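PDB 6TGF: exopolysaccharide biosynthesis protein from Pantoea stewartii subsp. stewartii DC283, which modifies the glycan biofilm of Pantoea stewartii, probably as a hydrolase, and has a parallel beta-helix fold like that of bacteriophage tailspikes. Local coordinates for residues N234-S237 against L238-G242; T249-A252 against P253-A257; Y259-S262 against Q263-Q267; Q272-A275 against G276-V280. All coordinates share one frame; numbering follows the deposited sequence.

Interaction 1 (N234-S237 against L238-G242); sequences NRLS and LFDFG. With EDO (1,2-ethanediol), chain C.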
# COMPACT_ATOMS: atom_id res chain seq x y z
N ASN B 234 -8.00 14.35 22.91
CA ASN B 234 -7.38 13.19 22.20
C ASN B 234 -6.26 12.57 23.05
O ASN B 234 -5.75 11.50 22.64
CB ASN B 234 -6.87 13.59 20.81
CG ASN B 234 -7.99 13.82 19.82
OD1 ASN B 234 -8.95 13.05 19.78
ND2 ASN B 234 -7.88 14.87 19.02
N ARG B 235 -5.89 13.18 24.18
CA ARG B 235 -4.83 12.69 25.10
C ARG B 235 -5.45 11.98 26.31
O ARG B 235 -4.67 11.44 27.13
CB ARG B 235 -3.92 13.84 25.54
CG ARG B 235 -3.20 14.52 24.39
CD ARG B 235 -2.05 15.42 24.83
NE ARG B 235 -0.88 14.66 25.24
CZ ARG B 235 -0.43 14.54 26.49
NH1 ARG B 235 -1.04 15.14 27.50
NH2 ARG B 235 0.65 13.81 26.73
N LEU B 236 -6.78 11.97 26.44
CA LEU B 236 -7.51 11.19 27.47
C LEU B 236 -7.29 9.69 27.22
O LEU B 236 -7.15 9.30 26.04
CB LEU B 236 -9.00 11.53 27.44
CG LEU B 236 -9.40 12.87 28.05
CD1 LEU B 236 -10.86 13.19 27.76
CD2 LEU B 236 -9.16 12.89 29.56
N SER B 237 -7.26 8.89 28.28
CA SER B 237 -7.15 7.41 28.25
C SER B 237 -8.12 6.80 29.27
O SER B 237 -8.73 7.57 30.03
CB SER B 237 -5.73 6.95 28.49
OG SER B 237 -5.35 7.16 29.84
N LEU B 238 -8.24 5.47 29.29
CA LEU B 238 -9.15 4.73 30.20
C LEU B 238 -8.69 4.89 31.66
O LEU B 238 -9.54 4.67 32.55
CB LEU B 238 -9.20 3.25 29.79
CG LEU B 238 -10.03 2.95 28.54
CD1 LEU B 238 -9.80 1.51 28.09
CD2 LEU B 238 -11.51 3.20 28.79
N PHE B 239 -7.42 5.24 31.90
CA PHE B 239 -6.88 5.59 33.24
C PHE B 239 -7.72 6.72 33.84
O PHE B 239 -7.99 6.68 35.06
CB PHE B 239 -5.40 6.00 33.18
CG PHE B 239 -4.40 4.88 33.03
CD1 PHE B 239 -4.73 3.56 33.29
CD2 PHE B 239 -3.09 5.16 32.67
CE1 PHE B 239 -3.78 2.55 33.17
CE2 PHE B 239 -2.14 4.15 32.55
CZ PHE B 239 -2.49 2.85 32.80
N ASP B 240 -8.12 7.69 33.02
CA ASP B 240 -8.93 8.87 33.43
C ASP B 240 -10.35 8.44 33.80
O ASP B 240 -11.01 9.20 34.54
CB ASP B 240 -8.96 9.94 32.33
CG ASP B 240 -7.59 10.52 32.01
OD1 ASP B 240 -6.91 10.96 32.96
OD2 ASP B 240 -7.21 10.51 30.83
N PHE B 241 -10.80 7.28 33.30
CA PHE B 241 -12.15 6.71 33.56
C PHE B 241 -12.06 5.56 34.58
O PHE B 241 -13.08 4.88 34.80
CB PHE B 241 -12.81 6.29 32.24
CG PHE B 241 -13.30 7.46 31.42
CD1 PHE B 241 -12.43 8.17 30.61
CD2 PHE B 241 -14.63 7.86 31.48
CE1 PHE B 241 -12.88 9.26 29.87
CE2 PHE B 241 -15.07 8.94 30.74
CZ PHE B 241 -14.20 9.64 29.93
N GLY B 242 -10.89 5.36 35.20
CA GLY B 242 -10.69 4.51 36.39
C GLY B 242 -10.17 3.12 36.07
O GLY B 242 -10.23 2.26 36.97
C1 EDO C . -13.73 2.19 36.88
O1 EDO C . -15.00 2.70 36.51
C2 EDO C . -13.41 2.42 38.31
O2 EDO C . -13.57 1.28 39.14
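The ring edge of Phe241 meets the backbone of Ser237: CD1 lies 3.8 Å from Ser237 O, which sits near the ring plane. The carboxylate of Asp240 is the second flat group. Its OD2 accepts from Ser237 N at 3.0 Å, on the anti side and 21° out of the carboxylate plane, and the bond is nearly straight at 168°. CD2 of Leu236 also reaches OD2, at 3.3 Å, with the two side chains at about a right angle. Asp240 CG lies anti to its own carbonyl carbon (chi1 -63°), which swings the carboxylate back over the start of the turn. Phe239 CB lies 3.5 Å from Ser237 OG, and this hydroxyl is oblique to the Phe239 ring.

In the backbone, Asp240 N donates to Ser237 O at 3.1 Å. This bond and the side-chain bond to OD2 join the same two residues. They close a turn with helical backbone angles at 238-240, in the loop between strand 224-228 and helix 252-265, at the entrance to the beta-helix. Phe239 N adds a weak bond to Ser237 OG. The other oxygen of the carboxylate, OD1, forms a salt bridge with Arg228. Phe241 and Leu236 both pack on Trp261 of helix 252-265. A 1,2-ethanediol, probably from the crystallisation liquor, bonds weakly through O1 to Phe241 O.

Interaction 2 (T249-A252 against P253-A257); sequences TDSA and PAIKA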
# COMPACT_ATOMS: atom_id res chain seq x y z
N THR B 249 -8.07 -6.43 37.47
CA THR B 249 -9.24 -5.56 37.74
C THR B 249 -10.03 -5.35 36.45
O THR B 249 -9.43 -4.91 35.45
CB THR B 249 -8.81 -4.21 38.34
OG1 THR B 249 -7.84 -4.46 39.36
CG2 THR B 249 -9.97 -3.43 38.92
N ASP B 250 -11.34 -5.64 36.48
CA ASP B 250 -12.26 -5.47 35.33
C ASP B 250 -12.30 -3.98 34.96
O ASP B 250 -12.70 -3.17 35.82
CB ASP B 250 -13.65 -6.02 35.65
CG ASP B 250 -14.59 -6.08 34.45
OD1 ASP B 250 -14.12 -5.87 33.31
OD2 ASP B 250 -15.79 -6.33 34.67
N SER B 251 -11.89 -3.65 33.73
CA SER B 251 -11.87 -2.27 33.18
C SER B 251 -13.07 -2.06 32.23
O SER B 251 -13.06 -1.07 31.49
CB SER B 251 -10.56 -1.98 32.49
OG SER B 251 -10.32 -2.91 31.44
N ALA B 252 -14.06 -2.97 32.27
CA ALA B 252 -15.31 -2.87 31.49
C ALA B 252 -16.08 -1.61 31.90
O ALA B 252 -16.53 -0.87 31.03
CB ALA B 252 -16.15 -4.11 31.66
N PRO B 253 -16.24 -1.31 33.21
CA PRO B 253 -16.91 -0.08 33.64
C PRO B 253 -16.29 1.19 33.04
O PRO B 253 -17.03 2.05 32.61
CB PRO B 253 -16.75 -0.09 35.17
CG PRO B 253 -16.59 -1.55 35.52
CD PRO B 253 -15.81 -2.13 34.36
N ALA B 254 -14.95 1.26 33.04
CA ALA B 254 -14.16 2.39 32.49
C ALA B 254 -14.42 2.51 30.98
O ALA B 254 -14.68 3.63 30.51
CB ALA B 254 -12.69 2.18 32.78
N ILE B 255 -14.35 1.38 30.26
CA ILE B 255 -14.57 1.29 28.79
C ILE B 255 -15.99 1.76 28.46
O ILE B 255 -16.14 2.54 27.50
CB ILE B 255 -14.30 -0.14 28.28
CG1 ILE B 255 -12.80 -0.48 28.35
CG2 ILE B 255 -14.84 -0.33 26.87
CD1 ILE B 255 -12.50 -1.96 28.22
N LYS B 256 -16.99 1.31 29.24
CA LYS B 256 -18.41 1.71 29.09
C LYS B 256 -18.57 3.21 29.39
O LYS B 256 -19.32 3.87 28.65
CB LYS B 256 -19.30 0.87 30.01
CG LYS B 256 -19.44 -0.59 29.62
CD LYS B 256 -20.60 -1.29 30.29
CE LYS B 256 -20.55 -2.80 30.18
NZ LYS B 256 -20.22 -3.43 31.48
N ALA B 257 -17.89 3.71 30.43
CA ALA B 257 -17.94 5.12 30.87
C ALA B 257 -17.35 6.03 29.79
O ALA B 257 -18.02 7.01 29.41
CB ALA B 257 -17.21 5.28 32.18
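Ile255 and Lys256 return to the backbone of Ser251 and Ala252 in the first turn of helix 252-265. Ile255 N donates to Ser251 O at 3.0 Å. Lys256 N donates to Ala252 O at 2.9 Å. The side chains follow these bonds. CG1 of Ile255 lies 3.2 Å from Ser251 O, because its torsion (chi1 -69°) sets CG1 anti to the carbonyl carbon. CG of Lys256 lies alongside Ala252 O, also at 3.2 Å. The lysine chain then bends near its end and brings NZ to 4.1 Å from Ala252 CB. Pro253 takes the second position of the helix, where its lack of an N-H costs no helical bond.

Outside this shell, Asp250 sets the approach to the helix. Its OD1 accepts from Ala252 N at 3.1 Å, from above the carboxylate plane, and so forms an Asx turn. OD2 is bonded to Thr281 OG1. Ser251 holds the N-cap position, but its OG makes no capping bond and instead pairs with Phe279 O. The start of the helix is thus tied to the end of strand 276-279. Ile255 packs on Leu238, Val280 and Cys283, and Ala252 on Thr281 and Cys283, so the helix N terminus rests against strand 283-284 and the loop before it.

Interaction 3 (Y259-S262 against Q263-Q267); sequences YQWS and QQSDQ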
# COMPACT_ATOMS: atom_id res chain seq x y z
N TYR B 259 -16.78 5.33 26.65
CA TYR B 259 -17.61 5.17 25.42
C TYR B 259 -18.81 6.12 25.48
O TYR B 259 -18.97 6.94 24.56
CB TYR B 259 -18.10 3.73 25.24
CG TYR B 259 -18.88 3.55 23.96
CD1 TYR B 259 -18.27 3.79 22.74
CD2 TYR B 259 -20.21 3.17 23.95
CE1 TYR B 259 -18.96 3.65 21.55
CE2 TYR B 259 -20.91 3.02 22.77
CZ TYR B 259 -20.28 3.26 21.56
OH TYR B 259 -20.93 3.12 20.37
N GLN B 260 -19.61 6.00 26.54
CA GLN B 260 -20.87 6.77 26.71
C GLN B 260 -20.54 8.27 26.75
O GLN B 260 -21.33 9.05 26.20
CB GLN B 260 -21.63 6.33 27.96
CG GLN B 260 -23.12 6.59 27.88
CD GLN B 260 -23.75 6.87 29.23
OE1 GLN B 260 -23.30 7.74 29.97
NE2 GLN B 260 -24.80 6.14 29.55
N TRP B 261 -19.42 8.64 27.38
CA TRP B 261 -18.90 10.04 27.40
C TRP B 261 -18.67 10.53 25.96
O TRP B 261 -19.21 11.59 25.62
CB TRP B 261 -17.61 10.15 28.23
CG TRP B 261 -16.90 11.46 28.03
CD1 TRP B 261 -17.20 12.65 28.62
CD2 TRP B 261 -15.78 11.70 27.16
NE1 TRP B 261 -16.34 13.62 28.17
CE2 TRP B 261 -15.46 13.07 27.28
CE3 TRP B 261 -15.03 10.91 26.29
CZ2 TRP B 261 -14.41 13.66 26.57
CZ3 TRP B 261 -13.99 11.49 25.58
CH2 TRP B 261 -13.69 12.84 25.73
N SER B 262 -17.90 9.78 25.18
CA SER B 262 -17.50 10.11 23.79
C SER B 262 -18.73 10.23 22.89
O SER B 262 -18.72 11.09 21.99
CB SER B 262 -16.52 9.10 23.24
OG SER B 262 -17.17 7.87 22.97
N GLN B 263 -19.75 9.38 23.12
CA GLN B 263 -21.03 9.39 22.37
C GLN B 263 -21.82 10.66 22.72
O GLN B 263 -22.22 11.38 21.78
CB GLN B 263 -21.85 8.14 22.69
CG GLN B 263 -21.24 6.84 22.17
CD GLN B 263 -21.19 6.78 20.66
OE1 GLN B 263 -22.07 7.29 19.97
NE2 GLN B 263 -20.16 6.14 20.13
N GLN B 264 -22.03 10.92 24.01
CA GLN B 264 -22.79 12.09 24.53
C GLN B 264 -22.07 13.40 24.17
O GLN B 264 -22.77 14.40 23.92
CB GLN B 264 -22.98 11.99 26.05
CG GLN B 264 -24.06 11.00 26.46
CD GLN B 264 -24.35 11.03 27.95
OE1 GLN B 264 -25.37 10.52 28.41
NE2 GLN B 264 -23.45 11.63 28.71
N SER B 265 -20.74 13.38 24.15
CA SER B 265 -19.86 14.56 23.91
C SER B 265 -19.50 14.68 22.42
O SER B 265 -18.94 15.73 22.04
CB SER B 265 -18.63 14.49 24.77
OG SER B 265 -17.73 15.55 24.47
N ASP B 266 -19.82 13.66 21.61
CA ASP B 266 -19.48 13.58 20.16
C ASP B 266 -17.98 13.83 19.99
O ASP B 266 -17.61 14.71 19.18
CB ASP B 266 -20.34 14.55 19.34
CG ASP B 266 -20.20 14.39 17.83
OD1 ASP B 266 -19.74 13.31 17.39
OD2 ASP B 266 -20.54 15.35 17.11
N GLN B 267 -17.15 13.10 20.73
CA GLN B 267 -15.67 13.12 20.62
C GLN B 267 -15.21 11.85 19.92
O GLN B 267 -15.41 10.75 20.43
CB GLN B 267 -15.03 13.27 22.01
CG GLN B 267 -14.81 14.71 22.43
CD GLN B 267 -13.73 15.41 21.62
OE1 GLN B 267 -12.99 14.78 20.87
NE2 GLN B 267 -13.65 16.72 21.78
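Gln263 lies against Tyr259, one turn earlier on helix 252-265. Its CG sits over one face of the tyrosine ring, 3.9 Å from the centroid, in a CH-pi contact. The glutamine chain bends at its second torsion (chi2 -65°), which carries NE2 across the ring to 3.1 Å from Tyr259 CE1. This amide nitrogen is satisfied by Phe292 O, and its angle to Tyr259 OH is too poor for a bond.

Tyr259 O has two donors. Gln263 N reaches it at 2.9 Å in the regular helical bond, and Ser262 OG at 2.6 Å. The serine hydroxyl is thereby turned back onto the helix. Gln264 N is satisfied by Gln260 O at 3.0 Å, and Ser265 N by Trp261 O at 2.8 Å. The end amides of Gln260 and Gln264 stack with their planes 22° apart.

The helix ends in a Schellman motif. Asp266 is the C-prime residue, with phi of 52°. Gln267 N donates to Ser262 O at 2.8 Å, in the carbonyl plane and on a lone pair, while Asp266 N gives a weak bond to Gln263 O. The reversal brings Gln267 CG to 4.0 Å from Trp261 CH2. Ser265 CB lies over one face of the indole. The chemistry implies a helix end held mainly by backbone bonds, with the Gln263 amide bonded to Phe292 O and its aliphatic part on the Tyr259 face.

Interaction 4 (Q272-A275 against G276-V280); sequences QFPA and GTFFV
Phe273 and Phe278 make the tight part of a corner at the start of the parallel beta-helix, between strands 271-272 and 276-279. The pair is T-shaped. The edge of Phe273 points at the face of Phe278, with centroids 5.3 Å apart and planes at 67°. CD2 of Phe273 approaches CD1 of Phe278 to 3.8 Å, offset toward the rim. At the far rim Phe278 CZ rests on Pro274 CG at 3.6 Å, the two side chains at about a right angle. Val280 adds a longer contact within this buried part: its CG2 lies at the edge of Phe273, 4.3 Å from CZ. Leu238 and Ile255 close over Phe273 from the preceding loop and helix.

The other side is looser. Ala275 and Gly276 are partly exposed, and Ala275 CB touches only the start of the strand, at Gly276 N (3.3 Å). Gly276 turns the corner with phi of 133°, a backbone shape open mainly to glycine. Its strand pairs in parallel with strand 308-311. Pro274 O bonds to Thr308 OG1 and also lies 3.3 Å from Phe278 CE1.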
# COMPACT_ATOMS: atom_id res chain seq x y z
N GLN B 272 -9.88 4.85 24.24
CA GLN B 272 -8.40 4.87 24.12
C GLN B 272 -7.79 4.17 25.34
O GLN B 272 -7.91 4.72 26.46
CB GLN B 272 -7.89 6.31 24.01
CG GLN B 272 -6.38 6.42 23.83
CD GLN B 272 -5.92 5.81 22.52
OE1 GLN B 272 -6.46 6.10 21.46
NE2 GLN B 272 -4.90 4.97 22.60
N PHE B 273 -7.17 3.00 25.13
CA PHE B 273 -6.35 2.28 26.14
C PHE B 273 -4.97 2.94 26.23
O PHE B 273 -4.40 3.32 25.22
CB PHE B 273 -6.14 0.82 25.76
CG PHE B 273 -7.33 -0.09 25.96
CD1 PHE B 273 -8.26 -0.27 24.95
CD2 PHE B 273 -7.48 -0.80 27.14
CE1 PHE B 273 -9.34 -1.13 25.13
CE2 PHE B 273 -8.56 -1.66 27.32
CZ PHE B 273 -9.49 -1.82 26.31
N PRO B 274 -4.39 3.07 27.45
CA PRO B 274 -2.96 3.32 27.58
C PRO B 274 -2.22 1.99 27.41
O PRO B 274 -2.88 0.97 27.30
CB PRO B 274 -2.82 3.92 28.99
CG PRO B 274 -4.02 3.39 29.76
CD PRO B 274 -5.08 3.00 28.75
N ALA B 275 -0.89 2.02 27.38
CA ALA B 275 -0.03 0.82 27.28
C ALA B 275 -0.24 -0.05 28.53
O ALA B 275 -0.43 0.52 29.62
CB ALA B 275 1.42 1.21 27.10
N GLY B 276 -0.22 -1.38 28.36
CA GLY B 276 -0.31 -2.36 29.46
C GLY B 276 -1.32 -3.47 29.18
O GLY B 276 -1.92 -3.46 28.09
N THR B 277 -1.47 -4.40 30.13
CA THR B 277 -2.43 -5.53 30.07
C THR B 277 -3.70 -5.15 30.85
O THR B 277 -3.56 -4.73 32.01
CB THR B 277 -1.79 -6.81 30.62
OG1 THR B 277 -0.59 -7.05 29.89
CG2 THR B 277 -2.70 -8.02 30.51
N PHE B 278 -4.87 -5.30 30.23
CA PHE B 278 -6.19 -4.91 30.79
C PHE B 278 -7.15 -6.11 30.77
O PHE B 278 -7.23 -6.80 29.74
CB PHE B 278 -6.78 -3.73 30.02
CG PHE B 278 -6.00 -2.45 30.20
CD1 PHE B 278 -4.87 -2.20 29.45
CD2 PHE B 278 -6.39 -1.51 31.14
CE1 PHE B 278 -4.15 -1.03 29.62
CE2 PHE B 278 -5.67 -0.34 31.31
CZ PHE B 278 -4.55 -0.10 30.55
N PHE B 279 -7.86 -6.32 31.88
CA PHE B 279 -8.94 -7.33 32.02
C PHE B 279 -10.28 -6.67 31.67
O PHE B 279 -10.63 -5.64 32.29
CB PHE B 279 -8.97 -7.92 33.43
CG PHE B 279 -10.05 -8.95 33.65
CD1 PHE B 279 -10.04 -10.14 32.93
CD2 PHE B 279 -11.07 -8.73 34.56
CE1 PHE B 279 -11.04 -11.09 33.12
CE2 PHE B 279 -12.06 -9.68 34.75
CZ PHE B 279 -12.04 -10.86 34.03
N VAL B 280 -11.00 -7.24 30.70
CA VAL B 280 -12.27 -6.69 30.15
C VAL B 280 -13.30 -7.83 30.07
O VAL B 280 -13.06 -8.78 29.30
CB VAL B 280 -12.05 -6.04 28.77
CG1 VAL B 280 -13.33 -5.44 28.20
CG2 VAL B 280 -10.95 -4.98 28.81

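All four contacts are local. They follow one another along the chain without nesting or crossing. Interaction 1 closes a turn in the loop after strand 224-228. Interaction 2 opens helix 252-265, and interaction 3 ends the same helix. Interaction 4 then turns the corner into strand 276-279. In space they meet again. Leu238 of interaction 1 touches Ile255 of interaction 2 and Phe273 of interaction 4, so Leu238 touches both the helix and the corner. Trp261 joins interaction 3 to interaction 1. Ser251 N probably bonds to Phe279 O, tying interaction 2 to interaction 4. Interactions 3 and 4 do not touch. Interactions 1 and 2 join helix 252-265 to the corner of interaction 4.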